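Long-range contact in adhesion and penetration protein autotransporter (Haemophilus influenzae, PDB 3SYJ), which promotes bacterial adherence to and invasion of host cells, mediates bacterial aggregation through self-association, and is probably a serine protease: residues Lys777-Lys789 / Thr799-Leu811. Numbering follows the deposited sequence.
Sequences KNSHFSHQIQGDK and TWTMPSDTTLQNL
Strand 780-781 runs parallel to 799-801 through backbone bonds T799 N to S779 O, F781 N to T799 O and T801 N to F781 O; beyond a bend, strands 785-787 and 806-808 run at 41° to each other and are joined by a single, nearly straight backbone bond, G787 N to T807 O (3.0 Å). F781 and W800 lie side by side and point the same way, their planes at 36°, with F781 CD2 3.4 Å from W800 CD1. With chi1 of W800 at 175°, CG trans to the backbone N, the indole reaches along to the turn at H783, where NE1 donates to H783 O (2.8 Å) almost in the indole plane. These are successive coils of the right-handed parallel beta-helix of the passenger domain, and the indole packs in its interior beside L795 and I818. I785 CD1 sits over the six-membered ring of W800, 3.9 Å from its centroid, while I785 CG2 meets L808 CD2 at 3.7 Å. On the opposite sheet face from F781 and W800, H780 ND1 and T799 OG1 share a hydrogen bond of 2.7 Å at the edge of the imidazole. One water donates to both S782 O and T801 O, and P803 CG presses on H783 C at 3.3 Å.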
# COMPACT_ATOMS: atom_id res chain seq x y z
N LYS A 777 0.25 23.86 11.00
CA LYS A 777 -0.00 25.27 11.24
C LYS A 777 -0.41 25.98 9.97
O LYS A 777 0.17 25.75 8.92
CB LYS A 777 1.25 25.96 11.81
CG LYS A 777 1.99 25.16 12.85
CD LYS A 777 3.20 25.92 13.37
CE LYS A 777 4.00 25.06 14.35
NZ LYS A 777 5.07 25.84 15.05
N ASN A 778 -1.41 26.85 10.07
CA ASN A 778 -1.79 27.71 8.96
C ASN A 778 -1.92 26.95 7.66
O ASN A 778 -1.57 27.46 6.60
CB ASN A 778 -0.76 28.83 8.80
CG ASN A 778 -0.48 29.55 10.10
OD1 ASN A 778 0.50 29.27 10.79
ND2 ASN A 778 -1.36 30.47 10.47
N SER A 779 -2.43 25.73 7.74
CA SER A 779 -2.56 24.89 6.56
C SER A 779 -3.90 24.20 6.52
O SER A 779 -4.60 24.10 7.53
CB SER A 779 -1.46 23.82 6.55
OG SER A 779 -0.17 24.39 6.70
N HIS A 780 -4.26 23.71 5.34
CA HIS A 780 -5.38 22.79 5.21
C HIS A 780 -4.83 21.43 4.81
O HIS A 780 -3.93 21.33 3.98
CB HIS A 780 -6.41 23.27 4.19
CG HIS A 780 -7.44 22.23 3.86
ND1 HIS A 780 -8.55 22.01 4.65
CD2 HIS A 780 -7.51 21.33 2.86
CE1 HIS A 780 -9.27 21.03 4.13
NE2 HIS A 780 -8.66 20.60 3.04
N PHE A 781 -5.39 20.39 5.42
CA PHE A 781 -4.93 19.03 5.21
C PHE A 781 -6.15 18.12 5.10
O PHE A 781 -7.13 18.28 5.84
CB PHE A 781 -4.05 18.61 6.38
CG PHE A 781 -3.52 17.21 6.28
CD1 PHE A 781 -2.59 16.88 5.30
CD2 PHE A 781 -3.92 16.24 7.17
CE1 PHE A 781 -2.08 15.60 5.22
CE2 PHE A 781 -3.43 14.95 7.09
CZ PHE A 781 -2.50 14.63 6.11
N SER A 782 -6.09 17.17 4.17
CA SER A 782 -7.24 16.33 3.85
C SER A 782 -6.89 14.85 3.77
O SER A 782 -7.54 14.09 3.06
CB SER A 782 -7.87 16.77 2.53
OG SER A 782 -6.98 16.53 1.46
N HIS A 783 -5.85 14.44 4.50
CA HIS A 783 -5.44 13.04 4.49
C HIS A 783 -5.42 12.42 5.89
O HIS A 783 -5.92 13.01 6.85
CB HIS A 783 -4.09 12.87 3.77
CG HIS A 783 -4.15 13.20 2.31
ND1 HIS A 783 -4.30 12.25 1.33
CD2 HIS A 783 -4.10 14.39 1.67
CE1 HIS A 783 -4.33 12.83 0.15
NE2 HIS A 783 -4.22 14.13 0.33
N GLN A 784 -4.86 11.22 5.99
CA GLN A 784 -4.95 10.44 7.22
C GLN A 784 -3.85 10.79 8.22
O GLN A 784 -2.70 11.00 7.84
CB GLN A 784 -4.92 8.93 6.89
CG GLN A 784 -6.17 8.43 6.15
CD GLN A 784 -6.03 7.01 5.59
OE1 GLN A 784 -5.29 6.18 6.12
NE2 GLN A 784 -6.76 6.73 4.51
N ILE A 785 -4.20 10.86 9.50
CA ILE A 785 -3.20 10.93 10.56
C ILE A 785 -3.40 9.82 11.59
O ILE A 785 -4.49 9.67 12.15
CB ILE A 785 -3.20 12.28 11.30
CG1 ILE A 785 -3.12 13.44 10.31
CG2 ILE A 785 -2.03 12.34 12.27
CD1 ILE A 785 -3.09 14.79 10.98
N GLN A 786 -2.35 9.05 11.83
CA GLN A 786 -2.40 7.94 12.78
C GLN A 786 -1.35 8.13 13.86
O GLN A 786 -0.15 8.23 13.57
CB GLN A 786 -2.18 6.61 12.05
CG GLN A 786 -1.57 5.50 12.89
CD GLN A 786 -2.57 4.84 13.82
OE1 GLN A 786 -3.74 4.67 13.46
NE2 GLN A 786 -2.12 4.45 15.01
N GLY A 787 -1.79 8.21 15.11
CA GLY A 787 -0.87 8.39 16.22
C GLY A 787 -1.23 7.52 17.40
O GLY A 787 -2.37 7.49 17.85
N ASP A 788 -0.25 6.79 17.92
CA ASP A 788 -0.50 5.95 19.08
C ASP A 788 0.29 6.37 20.31
O ASP A 788 0.89 7.45 20.34
CB ASP A 788 -0.30 4.46 18.77
CG ASP A 788 1.02 4.18 18.08
OD1 ASP A 788 2.08 4.39 18.72
OD2 ASP A 788 0.99 3.72 16.91
N LYS A 789 0.28 5.51 21.31
CA LYS A 789 0.69 5.85 22.67
C LYS A 789 1.93 6.72 22.76
O LYS A 789 3.00 6.35 22.27
CB LYS A 789 0.85 4.57 23.50
CG LYS A 789 -0.41 3.71 23.54
CD LYS A 789 -0.22 2.45 24.38
CE LYS A 789 -1.56 1.80 24.69
NZ LYS A 789 -2.38 1.63 23.46
N THR A 799 -7.09 23.74 9.30
CA THR A 799 -8.27 22.93 9.10
C THR A 799 -7.84 21.54 8.65
O THR A 799 -6.88 21.40 7.88
CB THR A 799 -9.23 23.54 8.07
OG1 THR A 799 -8.57 23.66 6.80
CG2 THR A 799 -9.70 24.92 8.52
N TRP A 800 -8.53 20.52 9.14
CA TRP A 800 -8.25 19.15 8.75
C TRP A 800 -9.53 18.41 8.40
O TRP A 800 -10.45 18.32 9.22
CB TRP A 800 -7.53 18.42 9.89
CG TRP A 800 -7.29 16.97 9.64
CD1 TRP A 800 -7.11 16.37 8.43
CD2 TRP A 800 -7.18 15.94 10.63
NE1 TRP A 800 -6.91 15.02 8.60
CE2 TRP A 800 -6.94 14.74 9.94
CE3 TRP A 800 -7.25 15.92 12.03
CZ2 TRP A 800 -6.78 13.52 10.61
CZ3 TRP A 800 -7.10 14.71 12.68
CH2 TRP A 800 -6.86 13.53 11.98
N THR A 801 -9.61 17.91 7.17
CA THR A 801 -10.75 17.10 6.75
C THR A 801 -10.40 15.62 6.74
O THR A 801 -9.74 15.12 5.82
CB THR A 801 -11.28 17.52 5.37
OG1 THR A 801 -11.85 18.83 5.46
CG2 THR A 801 -12.34 16.55 4.88
N MET A 802 -10.83 14.92 7.78
CA MET A 802 -10.57 13.50 7.95
C MET A 802 -11.16 12.70 6.80
O MET A 802 -12.29 12.96 6.38
CB MET A 802 -11.19 13.03 9.27
CG MET A 802 -10.42 11.96 9.99
SD MET A 802 -11.18 11.68 11.60
CE MET A 802 -11.32 13.36 12.17
N PRO A 803 -10.40 11.72 6.27
CA PRO A 803 -10.84 10.91 5.14
C PRO A 803 -11.55 9.62 5.57
O PRO A 803 -12.34 9.06 4.80
CB PRO A 803 -9.53 10.54 4.43
CG PRO A 803 -8.41 11.12 5.30
CD PRO A 803 -9.01 11.43 6.63
N SER A 804 -11.26 9.16 6.79
CA SER A 804 -11.78 7.90 7.31
C SER A 804 -11.56 7.80 8.82
O SER A 804 -10.97 8.68 9.43
CB SER A 804 -11.11 6.73 6.60
OG SER A 804 -9.72 6.70 6.88
N ASP A 805 -12.05 6.71 9.42
CA ASP A 805 -11.81 6.46 10.84
C ASP A 805 -10.34 6.69 11.18
O ASP A 805 -9.46 6.29 10.42
CB ASP A 805 -12.21 5.03 11.22
CG ASP A 805 -13.70 4.88 11.46
OD1 ASP A 805 -14.46 5.81 11.11
OD2 ASP A 805 -14.11 3.83 12.00
N THR A 806 -10.10 7.32 12.32
CA THR A 806 -8.75 7.74 12.69
C THR A 806 -8.51 7.60 14.18
O THR A 806 -9.40 7.87 14.98
CB THR A 806 -8.50 9.21 12.29
OG1 THR A 806 -7.98 9.27 10.96
CG2 THR A 806 -7.49 9.86 13.24
N THR A 807 -7.30 7.21 14.54
CA THR A 807 -6.92 7.15 15.95
C THR A 807 -5.70 8.01 16.25
O THR A 807 -4.71 7.99 15.53
CB THR A 807 -6.65 5.70 16.40
OG1 THR A 807 -7.82 4.92 16.15
CG2 THR A 807 -6.31 5.66 17.88
N LEU A 808 -5.80 8.76 17.31
CA LEU A 808 -4.70 9.55 17.78
C LEU A 808 -4.56 9.36 19.27
O LEU A 808 -5.42 8.85 19.92
CB LEU A 808 -4.94 11.03 17.49
CG LEU A 808 -5.26 11.47 16.09
CD1 LEU A 808 -5.65 12.88 16.08
CD2 LEU A 808 -4.13 11.23 15.16
N GLN A 809 -3.44 9.77 19.80
CA GLN A 809 -3.22 9.71 21.20
C GLN A 809 -3.56 10.99 21.93
O GLN A 809 -4.61 11.11 22.51
CB GLN A 809 -1.76 9.43 21.45
CG GLN A 809 -1.41 8.98 22.81
CD GLN A 809 -2.26 7.89 23.32
OE1 GLN A 809 -2.67 7.01 22.61
NE2 GLN A 809 -2.51 7.94 24.57
N ASN A 810 -2.67 11.95 21.88
CA ASN A 810 -2.95 13.29 22.30
C ASN A 810 -3.16 14.18 21.09
O ASN A 810 -2.59 13.96 20.06
CB ASN A 810 -1.83 13.82 23.18
CG ASN A 810 -1.50 12.88 24.33
OD1 ASN A 810 -2.31 12.59 25.18
ND2 ASN A 810 -0.30 12.41 24.34
N LEU A 811 -4.04 15.15 21.24
CA LEU A 811 -4.39 16.06 20.20
C LEU A 811 -4.62 17.41 20.81
O LEU A 811 -5.31 17.53 21.77
CB LEU A 811 -5.66 15.58 19.51
CG LEU A 811 -6.43 16.50 18.59
CD1 LEU A 811 -5.64 16.85 17.44
CD2 LEU A 811 -7.74 15.90 18.17
O HOH W 1 -10.50 14.08 3.21